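Local structure of putative surface-anchored fimbrial subunit (Corynebacterium diphtheriae, 3HR6) at residues 42-47 with 96-101; 59-64 with 116-121; 327-332 with 343-348; 333-338 with 388-393. The protein forms the shaft of a corynebacterial pilus, as a major pilin built of tandem Ig-like modules, with one bound calcium ion and stabilising isopeptide and disulfide bonds. All blocks are in the same frame, centred on the assembly; numbering follows the deposited sequence.

Contact 1. Residues 42-47 with 96-101; sequences YRVNEI and PALYLV
Tyr42 and Leu100 form an antiparallel hydrogen-bonded pair in which each backbone amide gives its proton to the other residue's carbonyl: Tyr42 N reaches Leu100 O at 2.8 Å, and Leu100 N reaches Tyr42 O at 2.7 Å. Two residues on, Val44 N donates to Leu98 O at 2.8 Å. Past that point the strands part and a water takes over the pairing: it accepts from Leu98 N at 2.7 Å and lies within bonding range of the carbonyls of Val44 and Ile47. Between the Tyr42-Leu100 and Val44-Leu98 rungs, Arg43 and Tyr99 make a non-hydrogen-bonded pair, their side chains side by side and pointing the same way. Arg43 NH2 donates to Tyr99 OH at 3.1 Å, with the hydroxyl in the guanidinium plane, while a turn about CG-CD (chi3 -48°) brings NE to a weak bond with the same oxygen. Tyr99 OH also bonds Thr95 O. On the other face Val44 CG2 rests on Leu98 CG at 3.9 Å, and Ile47 CG2 touches Leu98 CB. In the N-terminal pilin domain, strand 97-103 runs between strands 38-44 and 117-124, and strand 76-83 borders 38-44 on its other edge.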
loop_
_atom_site.group_PDB
_atom_site.type_symbol
_atom_site.label_atom_id
_atom_site.label_comp_id
_atom_site.label_asym_id
_atom_site.label_seq_id
_atom_site.Cartn_x
_atom_site.Cartn_y
_atom_site.Cartn_z
ATOM N N TYR A 42 -11.440 30.285 2.932
ATOM C CA TYR A 42 -12.334 31.006 2.027
ATOM C C TYR A 42 -12.985 32.175 2.739
ATOM O O TYR A 42 -13.323 32.074 3.936
ATOM C CB TYR A 42 -13.478 30.099 1.572
ATOM C CG TYR A 42 -13.047 28.903 0.750
ATOM C CD1 TYR A 42 -12.949 29.015 -0.635
ATOM C CD2 TYR A 42 -12.766 27.678 1.335
ATOM C CE1 TYR A 42 -12.572 27.959 -1.408
ATOM C CE2 TYR A 42 -12.399 26.593 0.571
ATOM C CZ TYR A 42 -12.285 26.754 -0.818
ATOM O OH TYR A 42 -11.920 25.720 -1.625
ATOM N N ARG A 43 -13.217 33.255 1.999
ATOM C CA ARG A 43 -14.046 34.370 2.482
ATOM C C ARG A 43 -15.508 34.121 2.102
ATOM O O ARG A 43 -15.787 33.693 0.985
ATOM C CB ARG A 43 -13.585 35.697 1.887
ATOM C CG ARG A 43 -14.438 36.902 2.342
ATOM C CD ARG A 43 -13.767 38.238 2.058
ATOM N NE ARG A 43 -12.376 38.226 2.514
ATOM C CZ ARG A 43 -11.290 38.197 1.731
ATOM N NH1 ARG A 43 -11.383 38.202 0.398
ATOM N NH2 ARG A 43 -10.082 38.163 2.300
ATOM N N VAL A 44 -16.423 34.332 3.041
ATOM C CA VAL A 44 -17.851 34.220 2.737
ATOM C C VAL A 44 -18.303 35.495 2.042
ATOM O O VAL A 44 -18.261 36.587 2.615
ATOM C CB VAL A 44 -18.691 33.929 3.972
ATOM C CG1 VAL A 44 -20.166 33.795 3.610
ATOM C CG2 VAL A 44 -18.204 32.651 4.625
ATOM N N ASN A 45 -18.727 35.349 0.790
ATOM C CA ASN A 45 -19.119 36.508 0.000
ATOM C C ASN A 45 -20.321 37.220 0.583
ATOM O O ASN A 45 -21.259 36.587 1.074
ATOM C CB ASN A 45 -19.403 36.102 -1.450
ATOM C CG ASN A 45 -18.182 35.585 -2.151
ATOM O OD1 ASN A 45 -18.264 35.076 -3.272
ATOM N ND2 ASN A 45 -17.034 35.702 -1.500
ATOM N N GLU A 46 -20.262 38.549 0.533
ATOM C CA GLU A 46 -21.406 39.407 0.829
ATOM C C GLU A 46 -21.983 39.179 2.206
ATOM O O GLU A 46 -23.199 39.066 2.367
ATOM C CB GLU A 46 -22.500 39.188 -0.205
ATOM C CG GLU A 46 -21.997 39.062 -1.617
ATOM C CD GLU A 46 -23.125 39.142 -2.597
ATOM O OE1 GLU A 46 -23.462 38.102 -3.206
ATOM O OE2 GLU A 46 -23.689 40.241 -2.735
ATOM N N ILE A 47 -21.100 39.098 3.190
ATOM C CA ILE A 47 -21.483 39.127 4.584
ATOM C C ILE A 47 -20.607 40.189 5.220
ATOM O O ILE A 47 -19.374 40.065 5.221
ATOM C CB ILE A 47 -21.234 37.791 5.289
ATOM C CG1 ILE A 47 -22.075 36.664 4.670
ATOM C CG2 ILE A 47 -21.555 37.915 6.758
ATOM C CD1 ILE A 47 -23.551 36.751 5.015
ATOM N N PRO A 96 -11.271 42.249 7.581
ATOM C CA PRO A 96 -12.384 41.800 8.413
ATOM C C PRO A 96 -13.523 41.199 7.576
ATOM O O PRO A 96 -13.997 41.829 6.638
ATOM C CB PRO A 96 -12.816 43.081 9.128
ATOM C CG PRO A 96 -11.558 43.906 9.199
ATOM C CD PRO A 96 -10.824 43.612 7.928
ATOM N N ALA A 97 -13.922 39.966 7.892
ATOM C CA ALA A 97 -14.942 39.254 7.111
ATOM C C ALA A 97 -15.419 38.013 7.868
ATOM O O ALA A 97 -14.888 37.711 8.928
ATOM C CB ALA A 97 -14.374 38.837 5.766
ATOM N N LEU A 98 -16.437 37.333 7.335
ATOM C CA LEU A 98 -16.784 35.969 7.749
ATOM C C LEU A 98 -15.972 35.010 6.894
ATOM O O LEU A 98 -15.941 35.140 5.661
ATOM C CB LEU A 98 -18.289 35.681 7.574
ATOM C CG LEU A 98 -18.824 34.326 8.092
ATOM C CD1 LEU A 98 -18.639 34.196 9.590
ATOM C CD2 LEU A 98 -20.312 34.132 7.724
ATOM N N TYR A 99 -15.286 34.065 7.539
ATOM C CA TYR A 99 -14.469 33.104 6.816
ATOM C C TYR A 99 -14.962 31.681 6.958
ATOM O O TYR A 99 -15.687 31.336 7.881
ATOM C CB TYR A 99 -13.001 33.198 7.243
ATOM C CG TYR A 99 -12.350 34.486 6.772
ATOM C CD1 TYR A 99 -11.744 34.564 5.527
ATOM C CD2 TYR A 99 -12.355 35.637 7.575
ATOM C CE1 TYR A 99 -11.158 35.737 5.084
ATOM C CE2 TYR A 99 -11.756 36.825 7.131
ATOM C CZ TYR A 99 -11.154 36.859 5.894
ATOM O OH TYR A 99 -10.572 38.024 5.406
ATOM N N LEU A 100 -14.567 30.853 6.013
ATOM C CA LEU A 100 -14.861 29.439 6.060
ATOM C C LEU A 100 -13.537 28.689 5.942
ATOM O O LEU A 100 -12.745 28.934 5.024
ATOM C CB LEU A 100 -15.848 29.055 4.943
ATOM C CG LEU A 100 -16.179 27.566 4.876
ATOM C CD1 LEU A 100 -17.264 27.226 5.864
ATOM C CD2 LEU A 100 -16.581 27.175 3.423
ATOM N N VAL A 101 -13.271 27.827 6.929
ATOM C CA VAL A 101 -12.048 27.051 6.980
ATOM C C VAL A 101 -12.373 25.626 6.548
ATOM O O VAL A 101 -13.232 24.969 7.151
ATOM C CB VAL A 101 -11.427 27.050 8.417
ATOM C CG1 VAL A 101 -10.292 26.035 8.534
ATOM C CG2 VAL A 101 -10.959 28.459 8.802
HETATM O O HOH W 1 -17.315 37.857 4.825
#

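Contact 2. Residues 59-64 with 116-121; sequences SKIKLE and PFLVAA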
loop_
_atom_site.group_PDB
_atom_site.type_symbol
_atom_site.label_atom_id
_atom_site.label_comp_id
_atom_site.label_asym_id
_atom_site.label_seq_id
_atom_site.Cartn_x
_atom_site.Cartn_y
_atom_site.Cartn_z
ATOM N N SER A 59 -26.223 34.336 10.636
ATOM C CA SER A 59 -26.966 33.430 11.527
ATOM C C SER A 59 -27.977 32.541 10.787
ATOM O O SER A 59 -28.500 31.594 11.370
ATOM C CB SER A 59 -27.718 34.230 12.592
ATOM O OG SER A 59 -28.927 34.732 12.057
ATOM N N LYS A 60 -28.287 32.864 9.534
ATOM C CA LYS A 60 -29.140 31.993 8.714
ATOM C C LYS A 60 -28.332 30.975 7.894
ATOM O O LYS A 60 -28.906 30.015 7.377
ATOM C CB LYS A 60 -30.059 32.817 7.783
ATOM C CG LYS A 60 -31.296 33.408 8.463
ATOM C CD LYS A 60 -32.367 33.859 7.458
ATOM C CE LYS A 60 -33.627 34.339 8.179
ATOM N NZ LYS A 60 -34.719 34.774 7.254
ATOM N N ILE A 61 -27.013 31.166 7.785
ATOM C CA ILE A 61 -26.197 30.387 6.846
ATOM C C ILE A 61 -26.311 28.884 7.078
ATOM O O ILE A 61 -26.267 28.410 8.211
ATOM C CB ILE A 61 -24.691 30.760 6.900
ATOM C CG1 ILE A 61 -24.433 32.105 6.229
ATOM C CG2 ILE A 61 -23.847 29.692 6.193
ATOM C CD1 ILE A 61 -23.016 32.623 6.416
ATOM N N LYS A 62 -26.466 28.154 5.982
ATOM C CA LYS A 62 -26.440 26.701 5.986
ATOM C C LYS A 62 -25.143 26.324 5.317
ATOM O O LYS A 62 -24.930 26.669 4.163
ATOM C CB LYS A 62 -27.653 26.138 5.220
ATOM C CG LYS A 62 -28.780 25.671 6.141
ATOM C CD LYS A 62 -30.184 25.919 5.595
ATOM C CE LYS A 62 -31.175 26.045 6.765
ATOM N NZ LYS A 62 -32.600 26.115 6.355
ATOM N N LEU A 63 -24.260 25.636 6.036
ATOM C CA LEU A 63 -22.956 25.291 5.480
ATOM C C LEU A 63 -23.067 24.646 4.090
ATOM O O LEU A 63 -22.177 24.819 3.256
ATOM C CB LEU A 63 -22.168 24.374 6.434
ATOM C CG LEU A 63 -21.543 25.031 7.676
ATOM C CD1 LEU A 63 -21.065 23.977 8.667
ATOM C CD2 LEU A 63 -20.386 25.939 7.291
ATOM N N GLU A 64 -24.150 23.912 3.833
ATOM C CA GLU A 64 -24.333 23.267 2.518
ATOM C C GLU A 64 -24.451 24.303 1.398
ATOM O O GLU A 64 -24.174 23.993 0.246
ATOM C CB GLU A 64 -25.531 22.290 2.496
ATOM C CG GLU A 64 -26.917 22.900 2.814
ATOM C CD GLU A 64 -27.417 22.607 4.234
ATOM O OE1 GLU A 64 -26.597 22.594 5.184
ATOM O OE2 GLU A 64 -28.644 22.413 4.399
ATOM N N PRO A 116 -16.048 21.536 7.187
ATOM C CA PRO A 116 -15.962 22.988 7.071
ATOM C C PRO A 116 -16.622 23.716 8.225
ATOM O O PRO A 116 -17.605 23.229 8.797
ATOM C CB PRO A 116 -16.702 23.268 5.765
ATOM C CG PRO A 116 -16.606 21.995 5.019
ATOM C CD PRO A 116 -16.718 20.940 6.015
ATOM N N PHE A 117 -16.068 24.867 8.599
ATOM C CA PHE A 117 -16.646 25.644 9.664
ATOM C C PHE A 117 -16.382 27.128 9.481
ATOM O O PHE A 117 -15.427 27.529 8.851
ATOM C CB PHE A 117 -16.139 25.152 11.030
ATOM C CG PHE A 117 -14.660 25.371 11.264
ATOM C CD1 PHE A 117 -14.210 26.492 11.950
ATOM C CD2 PHE A 117 -13.734 24.439 10.838
ATOM C CE1 PHE A 117 -12.867 26.708 12.164
ATOM C CE2 PHE A 117 -12.387 24.645 11.035
ATOM C CZ PHE A 117 -11.951 25.755 11.738
ATOM N N LEU A 118 -17.271 27.929 10.045
ATOM C CA LEU A 118 -17.228 29.379 9.909
ATOM C C LEU A 118 -16.387 29.982 11.036
ATOM O O LEU A 118 -16.377 29.470 12.168
ATOM C CB LEU A 118 -18.641 29.952 9.961
ATOM C CG LEU A 118 -19.621 29.586 8.837
ATOM C CD1 LEU A 118 -21.062 29.947 9.227
ATOM C CD2 LEU A 118 -19.189 30.248 7.544
ATOM N N VAL A 119 -15.668 31.054 10.698
ATOM C CA VAL A 119 -14.888 31.847 11.661
ATOM C C VAL A 119 -15.029 33.315 11.292
ATOM O O VAL A 119 -14.661 33.710 10.197
ATOM C CB VAL A 119 -13.370 31.532 11.617
ATOM C CG1 VAL A 119 -12.668 32.192 12.756
ATOM C CG2 VAL A 119 -13.110 30.013 11.657
ATOM N N ALA A 120 -15.529 34.102 12.219
ATOM C CA ALA A 120 -15.550 35.551 12.069
ATOM C C ALA A 120 -14.177 36.128 12.449
ATOM O O ALA A 120 -13.524 35.652 13.380
ATOM C CB ALA A 120 -16.654 36.164 12.936
ATOM N N ALA A 121 -13.744 37.170 11.742
ATOM C CA ALA A 121 -12.546 37.893 12.146
ATOM C C ALA A 121 -12.758 39.355 11.821
ATOM O O ALA A 121 -13.175 39.681 10.716
ATOM C CB ALA A 121 -11.292 37.326 11.461
#
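Ile61 and Leu63 approach Leu118 of the strand and Pro116 just before it from a segment that is largely loop, leading to the short, weakly bonded helix 63-66. The backbones stay well apart: the nearest CA atoms, those of Leu63 and Pro116, are 7.5 Å from each other, and no hydrogen bond joins the segments. Side chains must therefore span the gap. Ile61 and Leu63, with the outward-turned Lys62 between them, both direct their CB atoms toward the strand, and Leu118 points back at them. Leu63 and Leu118 lie alongside one another but point opposite ways, with Leu63 CD2 lying 4.0 Å from Leu118 CG. The other methyl of Leu63, CD1, reaches the backbone instead and comes to 3.5 Å from Pro116 O. Leu118 meets Ile61 through one branch, CD1 lying 4.1 Å from Ile61 CG2. Leu118 thus serves two partners, its branch point CG facing Leu63 and its CD1 facing Ile61. Leu66 of the helix touches both Ile61 and Leu118, and Leu98 and Leu100 of strand 97-103 extend the same apolar patch. With the cross-contact made of aliphatic carbons and one carbonyl oxygen, the connection between helices 52-58 and 63-66 is probably held on the sheet mainly by dispersion and by partial burial of apolar surface, which impose less exact geometry than directed bonds would.

Contact 3. Residues 327-332 with 343-348; sequences TFQLHR and DPPISL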
loop_
_atom_site.group_PDB
_atom_site.type_symbol
_atom_site.label_atom_id
_atom_site.label_comp_id
_atom_site.label_asym_id
_atom_site.label_seq_id
_atom_site.Cartn_x
_atom_site.Cartn_y
_atom_site.Cartn_z
ATOM N N THR A 327 21.037 -31.724 -18.508
ATOM C CA THR A 327 19.744 -31.341 -17.979
ATOM C C THR A 327 19.788 -31.477 -16.451
ATOM O O THR A 327 20.357 -32.430 -15.914
ATOM C CB THR A 327 18.619 -32.222 -18.582
ATOM O OG1 THR A 327 18.624 -32.122 -20.025
ATOM C CG2 THR A 327 17.220 -31.870 -17.982
ATOM N N PHE A 328 19.223 -30.475 -15.769
ATOM C CA PHE A 328 19.161 -30.417 -14.316
ATOM C C PHE A 328 17.748 -30.138 -13.868
ATOM O O PHE A 328 16.931 -29.503 -14.592
ATOM C CB PHE A 328 20.079 -29.326 -13.746
ATOM C CG PHE A 328 21.519 -29.520 -14.098
ATOM C CD1 PHE A 328 22.394 -30.173 -13.211
ATOM C CD2 PHE A 328 22.006 -29.102 -15.322
ATOM C CE1 PHE A 328 23.708 -30.388 -13.539
ATOM C CE2 PHE A 328 23.321 -29.314 -15.669
ATOM C CZ PHE A 328 24.198 -29.946 -14.773
ATOM N N GLN A 329 17.446 -30.689 -12.701
ATOM C CA GLN A 329 16.275 -30.291 -11.962
ATOM C C GLN A 329 16.700 -29.684 -10.635
ATOM O O GLN A 329 17.739 -30.037 -10.023
ATOM C CB GLN A 329 15.297 -31.449 -11.819
ATOM C CG GLN A 329 14.804 -31.973 -13.124
ATOM C CD GLN A 329 13.710 -32.995 -12.936
ATOM O OE1 GLN A 329 13.960 -34.077 -12.401
ATOM N NE2 GLN A 329 12.519 -32.685 -13.426
ATOM N N LEU A 330 15.893 -28.730 -10.196
ATOM C CA LEU A 330 16.127 -28.047 -8.923
ATOM C C LEU A 330 15.298 -28.710 -7.815
ATOM O O LEU A 330 14.139 -29.028 -8.000
ATOM C CB LEU A 330 15.814 -26.563 -9.055
ATOM C CG LEU A 330 16.109 -25.668 -7.829
ATOM C CD1 LEU A 330 17.603 -25.587 -7.559
ATOM C CD2 LEU A 330 15.488 -24.264 -8.054
ATOM N N HIS A 331 15.937 -28.914 -6.673
ATOM C CA HIS A 331 15.401 -29.668 -5.563
ATOM C C HIS A 331 15.792 -28.989 -4.274
ATOM O O HIS A 331 16.543 -28.025 -4.272
ATOM C CB HIS A 331 15.985 -31.073 -5.554
ATOM C CG HIS A 331 15.337 -32.011 -6.525
ATOM N ND1 HIS A 331 14.114 -32.598 -6.277
ATOM C CD2 HIS A 331 15.753 -32.493 -7.720
ATOM C CE1 HIS A 331 13.812 -33.416 -7.271
ATOM N NE2 HIS A 331 14.785 -33.365 -8.168
ATOM N N ARG A 332 15.266 -29.505 -3.176
ATOM C CA ARG A 332 15.663 -29.172 -1.835
ATOM C C ARG A 332 16.375 -30.387 -1.225
ATOM O O ARG A 332 16.002 -31.538 -1.505
ATOM C CB ARG A 332 14.461 -28.818 -0.966
ATOM C CG ARG A 332 13.695 -27.581 -1.435
ATOM C CD ARG A 332 14.492 -26.336 -1.180
ATOM N NE ARG A 332 14.703 -26.068 0.231
ATOM C CZ ARG A 332 15.338 -25.019 0.755
ATOM N NH1 ARG A 332 15.853 -24.082 -0.048
ATOM N NH2 ARG A 332 15.455 -24.924 2.087
ATOM N N ASP A 343 10.927 -35.228 -2.387
ATOM C CA ASP A 343 11.112 -33.876 -2.905
ATOM C C ASP A 343 10.832 -33.781 -4.401
ATOM O O ASP A 343 11.473 -34.465 -5.180
ATOM C CB ASP A 343 12.547 -33.403 -2.715
ATOM C CG ASP A 343 12.691 -31.920 -2.974
ATOM O OD1 ASP A 343 12.099 -31.143 -2.161
ATOM O OD2 ASP A 343 13.355 -31.557 -3.971
ATOM N N PRO A 344 9.877 -32.931 -4.790
ATOM C CA PRO A 344 9.551 -32.781 -6.199
ATOM C C PRO A 344 10.498 -31.808 -6.890
ATOM O O PRO A 344 11.080 -30.936 -6.239
ATOM C CB PRO A 344 8.145 -32.167 -6.166
ATOM C CG PRO A 344 8.163 -31.342 -4.934
ATOM C CD PRO A 344 8.978 -32.128 -3.927
ATOM N N PRO A 345 10.638 -31.928 -8.199
ATOM C CA PRO A 345 11.373 -30.907 -8.911
ATOM C C PRO A 345 10.675 -29.572 -8.723
ATOM O O PRO A 345 9.421 -29.520 -8.618
ATOM C CB PRO A 345 11.280 -31.351 -10.365
ATOM C CG PRO A 345 10.950 -32.792 -10.291
ATOM C CD PRO A 345 10.084 -32.934 -9.121
ATOM N N ILE A 346 11.473 -28.533 -8.641
ATOM C CA ILE A 346 10.949 -27.191 -8.476
ATOM C C ILE A 346 10.618 -26.637 -9.828
ATOM O O ILE A 346 11.422 -26.728 -10.767
ATOM C CB ILE A 346 11.951 -26.320 -7.668
ATOM C CG1 ILE A 346 11.995 -26.866 -6.250
ATOM C CG2 ILE A 346 11.578 -24.829 -7.741
ATOM C CD1 ILE A 346 13.147 -26.347 -5.393
ATOM N N SER A 347 9.420 -26.059 -9.940
ATOM C CA SER A 347 8.957 -25.459 -11.186
ATOM C C SER A 347 9.191 -23.950 -11.174
ATOM O O SER A 347 8.898 -23.273 -10.190
ATOM C CB SER A 347 7.462 -25.787 -11.380
ATOM O OG SER A 347 6.982 -25.258 -12.571
ATOM N N LEU A 348 9.735 -23.428 -12.264
ATOM C CA LEU A 348 9.952 -21.981 -12.419
ATOM C C LEU A 348 9.416 -21.574 -13.780
ATOM O O LEU A 348 9.881 -22.047 -14.817
ATOM C CB LEU A 348 11.443 -21.560 -12.365
ATOM C CG LEU A 348 12.178 -22.019 -11.129
ATOM C CD1 LEU A 348 13.718 -21.820 -11.194
ATOM C CD2 LEU A 348 11.598 -21.295 -9.856
HETATM O O HOH W 2 13.376 -28.533 -11.392
#
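Strand 327-333 belongs to a four-stranded antiparallel sheet in the C-terminal part of the pilin, and the loop 343-348 crosses it at His331, Arg332 and Leu330 without becoming a strand itself. Asp343 OD2 is gripped by two donors. His331 ND1 gives it a bond of 2.6 Å, with the oxygen in the imidazole plane and approached on its anti side; Arg332 N adds one of 2.9 Å from above the carboxylate plane. With CG anti to its own backbone N (chi1 -168°), Asp343 carries its carboxylate to His331 and Arg332, the carboxylate plane standing 51° from the ring. Pro345 places its CA over a face of His331, 4.2 Å from the ring centroid, in a CH-pi contact. One step further, Ile346 N donates to Leu330 O at 2.8 Å, and a water joins Leu330 N to Ile346 O. Alongside this backbone pairing Ile346 CD1 packs against Leu330 CG at 3.9 Å. At the flank, Gln329 lies alongside Pro345, Gln329 NE2 being 3.5 Å from Pro345 CG, while its amide nitrogen bonds Gln352 O. Calcium ligand Gln158 lies beside Ile346 and takes the amide proton of Ser347 through OE1. The two donors restrain the carboxylate of Asp343, the ND1 bond and Pro345 CA restrain the imidazole, and the negative charge would be expected to stabilise a protonated His331.

Contact 4. Residues 333-338 with 388-393; sequences CEADGS and KGTEFC
Cys333 and Cys393 supply the tight end of this contact, a disulfide with SG-SG 2.1 Å and, in the conformer of Cys333 described here, a chi3 of 88°, close to the relaxed right angle. Cys393 SG sits between its backbone N and carbonyl carbon (chi1 53°). Close by, the backbones pair as a classic beta bulge: Cys333 N donates to Glu391 O at 2.8 Å, and Cys333 O receives Thr390 N at 2.8 Å as well as a weaker bond from Glu391 N. Gly389 comes close enough for its CA to touch the same oxygen at 3.2 Å; the absence of a CB lets Gly389 lie this close to Cys333 O. Beyond this, the contact is looser and wetter. Glu334 curls back over Gly389, its OE2 linked to Gly389 N through one water, and a second water spans Glu334 O and Thr390 OG1. Residues 334-337 form a type I turn closed by Gly337 N to Glu334 O, and Asp336 OD1 accepts from Ser338 N in an Asx turn; Asp336, Gly337 and Ser338 make no contact with 388-393. Strand 391-398 lies between strands 327-333 and 410-412, where Ile411 touches both cysteines, while Phe392 turns the other way, toward Leu330, Ile367 and Leu369.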
loop_
_atom_site.group_PDB
_atom_site.type_symbol
_atom_site.label_atom_id
_atom_site.label_comp_id
_atom_site.label_asym_id
_atom_site.label_seq_id
_atom_site.Cartn_x
_atom_site.Cartn_y
_atom_site.Cartn_z
ATOM N N CYS A 333 17.420 -30.105 -0.446
ATOM C CA CYS A 333 18.258 -31.115 0.176
ATOM C C CYS A 333 18.313 -30.888 1.697
ATOM O O CYS A 333 18.132 -29.752 2.170
ATOM C CB CYS A 333 19.667 -31.062 -0.462
ATOM S SG CYS A 333 19.849 -31.928 -2.044
ATOM N N GLU A 334 18.544 -31.964 2.451
ATOM C CA GLU A 334 18.816 -31.914 3.869
ATOM C C GLU A 334 20.290 -31.561 4.075
ATOM O O GLU A 334 21.069 -31.509 3.109
ATOM C CB GLU A 334 18.489 -33.256 4.534
ATOM C CG GLU A 334 17.039 -33.656 4.435
ATOM C CD GLU A 334 16.084 -32.742 5.189
ATOM O OE1 GLU A 334 16.521 -31.887 5.999
ATOM O OE2 GLU A 334 14.857 -32.894 4.967
ATOM N N ALA A 335 20.641 -31.304 5.333
ATOM C CA ALA A 335 22.011 -30.948 5.753
ATOM C C ALA A 335 23.107 -31.905 5.299
ATOM O O ALA A 335 24.226 -31.473 5.074
ATOM C CB ALA A 335 22.063 -30.805 7.265
ATOM N N ASP A 336 22.809 -33.197 5.184
ATOM C CA ASP A 336 23.795 -34.175 4.695
ATOM C C ASP A 336 23.936 -34.190 3.158
ATOM O O ASP A 336 24.704 -34.979 2.612
ATOM C CB ASP A 336 23.486 -35.586 5.236
ATOM C CG ASP A 336 22.103 -36.094 4.831
ATOM O OD1 ASP A 336 21.483 -35.503 3.914
ATOM O OD2 ASP A 336 21.652 -37.084 5.456
ATOM N N GLY A 337 23.198 -33.332 2.460
ATOM C CA GLY A 337 23.300 -33.248 0.996
ATOM C C GLY A 337 22.337 -34.143 0.247
ATOM O O GLY A 337 22.226 -34.050 -0.974
ATOM N N SER A 338 21.621 -34.994 0.986
ATOM C CA SER A 338 20.618 -35.865 0.402
ATOM C C SER A 338 19.329 -35.109 0.121
ATOM O O SER A 338 19.011 -34.141 0.808
ATOM C CB SER A 338 20.316 -37.028 1.340
ATOM O OG SER A 338 19.746 -36.572 2.550
ATOM N N LYS A 388 11.533 -27.479 4.434
ATOM C CA LYS A 388 11.847 -28.395 3.342
ATOM C C LYS A 388 13.353 -28.392 3.175
ATOM O O LYS A 388 13.906 -27.673 2.366
ATOM C CB LYS A 388 11.194 -27.971 2.028
ATOM C CG LYS A 388 9.657 -27.990 2.032
ATOM C CD LYS A 388 9.102 -29.364 2.303
ATOM C CE LYS A 388 7.569 -29.359 2.160
ATOM N NZ LYS A 388 6.985 -30.707 2.276
ATOM N N GLY A 389 14.016 -29.208 3.960
ATOM C CA GLY A 389 15.457 -29.248 3.941
ATOM C C GLY A 389 16.085 -27.937 4.348
ATOM O O GLY A 389 15.465 -27.085 4.956
ATOM N N THR A 390 17.358 -27.813 4.014
ATOM C CA THR A 390 18.143 -26.674 4.414
ATOM C C THR A 390 18.725 -25.899 3.254
ATOM O O THR A 390 19.118 -24.775 3.446
ATOM C CB THR A 390 19.331 -27.071 5.319
ATOM O OG1 THR A 390 20.235 -27.940 4.621
ATOM C CG2 THR A 390 18.844 -27.747 6.596
ATOM N N GLU A 391 18.799 -26.491 2.072
ATOM C CA GLU A 391 19.352 -25.788 0.914
ATOM C C GLU A 391 18.696 -26.269 -0.356
ATOM O O GLU A 391 18.126 -27.357 -0.411
ATOM C CB GLU A 391 20.887 -26.033 0.764
ATOM C CG GLU A 391 21.762 -25.731 1.970
ATOM C CD GLU A 391 21.920 -24.253 2.348
ATOM O OE1 GLU A 391 21.471 -23.330 1.618
ATOM O OE2 GLU A 391 22.521 -24.024 3.434
ATOM N N PHE A 392 18.861 -25.475 -1.407
ATOM C CA PHE A 392 18.601 -25.930 -2.744
ATOM C C PHE A 392 19.726 -26.835 -3.242
ATOM O O PHE A 392 20.898 -26.788 -2.778
ATOM C CB PHE A 392 18.446 -24.752 -3.714
ATOM C CG PHE A 392 17.257 -23.886 -3.455
ATOM C CD1 PHE A 392 15.973 -24.259 -3.866
ATOM C CD2 PHE A 392 17.400 -22.676 -2.778
ATOM C CE1 PHE A 392 14.882 -23.461 -3.611
ATOM C CE2 PHE A 392 16.317 -21.875 -2.522
ATOM C CZ PHE A 392 15.045 -22.251 -2.936
ATOM N N CYS A 393 19.361 -27.685 -4.182
ATOM C CA CYS A 393 20.381 -28.497 -4.853
ATOM C C CYS A 393 19.953 -28.850 -6.236
ATOM O O CYS A 393 18.787 -28.856 -6.553
ATOM C CB CYS A 393 20.733 -29.736 -4.037
ATOM S SG CYS A 393 19.222 -30.678 -3.599
HETATM O O HOH W 3 12.836 -31.394 5.504
HETATM O O HOH W 4 21.751 -28.926 2.122
#

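Overall arrangement
The four contacts fall into two pairs at opposite sides of the elongated chain. Contacts 1 and 2, with centres 8 Å apart, share one sheet of the N-terminal domain: strand 97-103 of the first bonds to strand 117-124 of the second, and Ile61 meets Leu98. Contacts 3 and 4, centres 12 Å apart, adjoin through strands 327-333 and 391-398; Arg332 NE bonds Lys388 O at 2.8 Å, and its guanidinium makes a cation-pi contact with Phe392. About 53 Å separates the nearest atoms of contacts 1 and 3. Contact 3 lies closest to the calcium site, the side chain of Ile346 being about 10 Å from the ion.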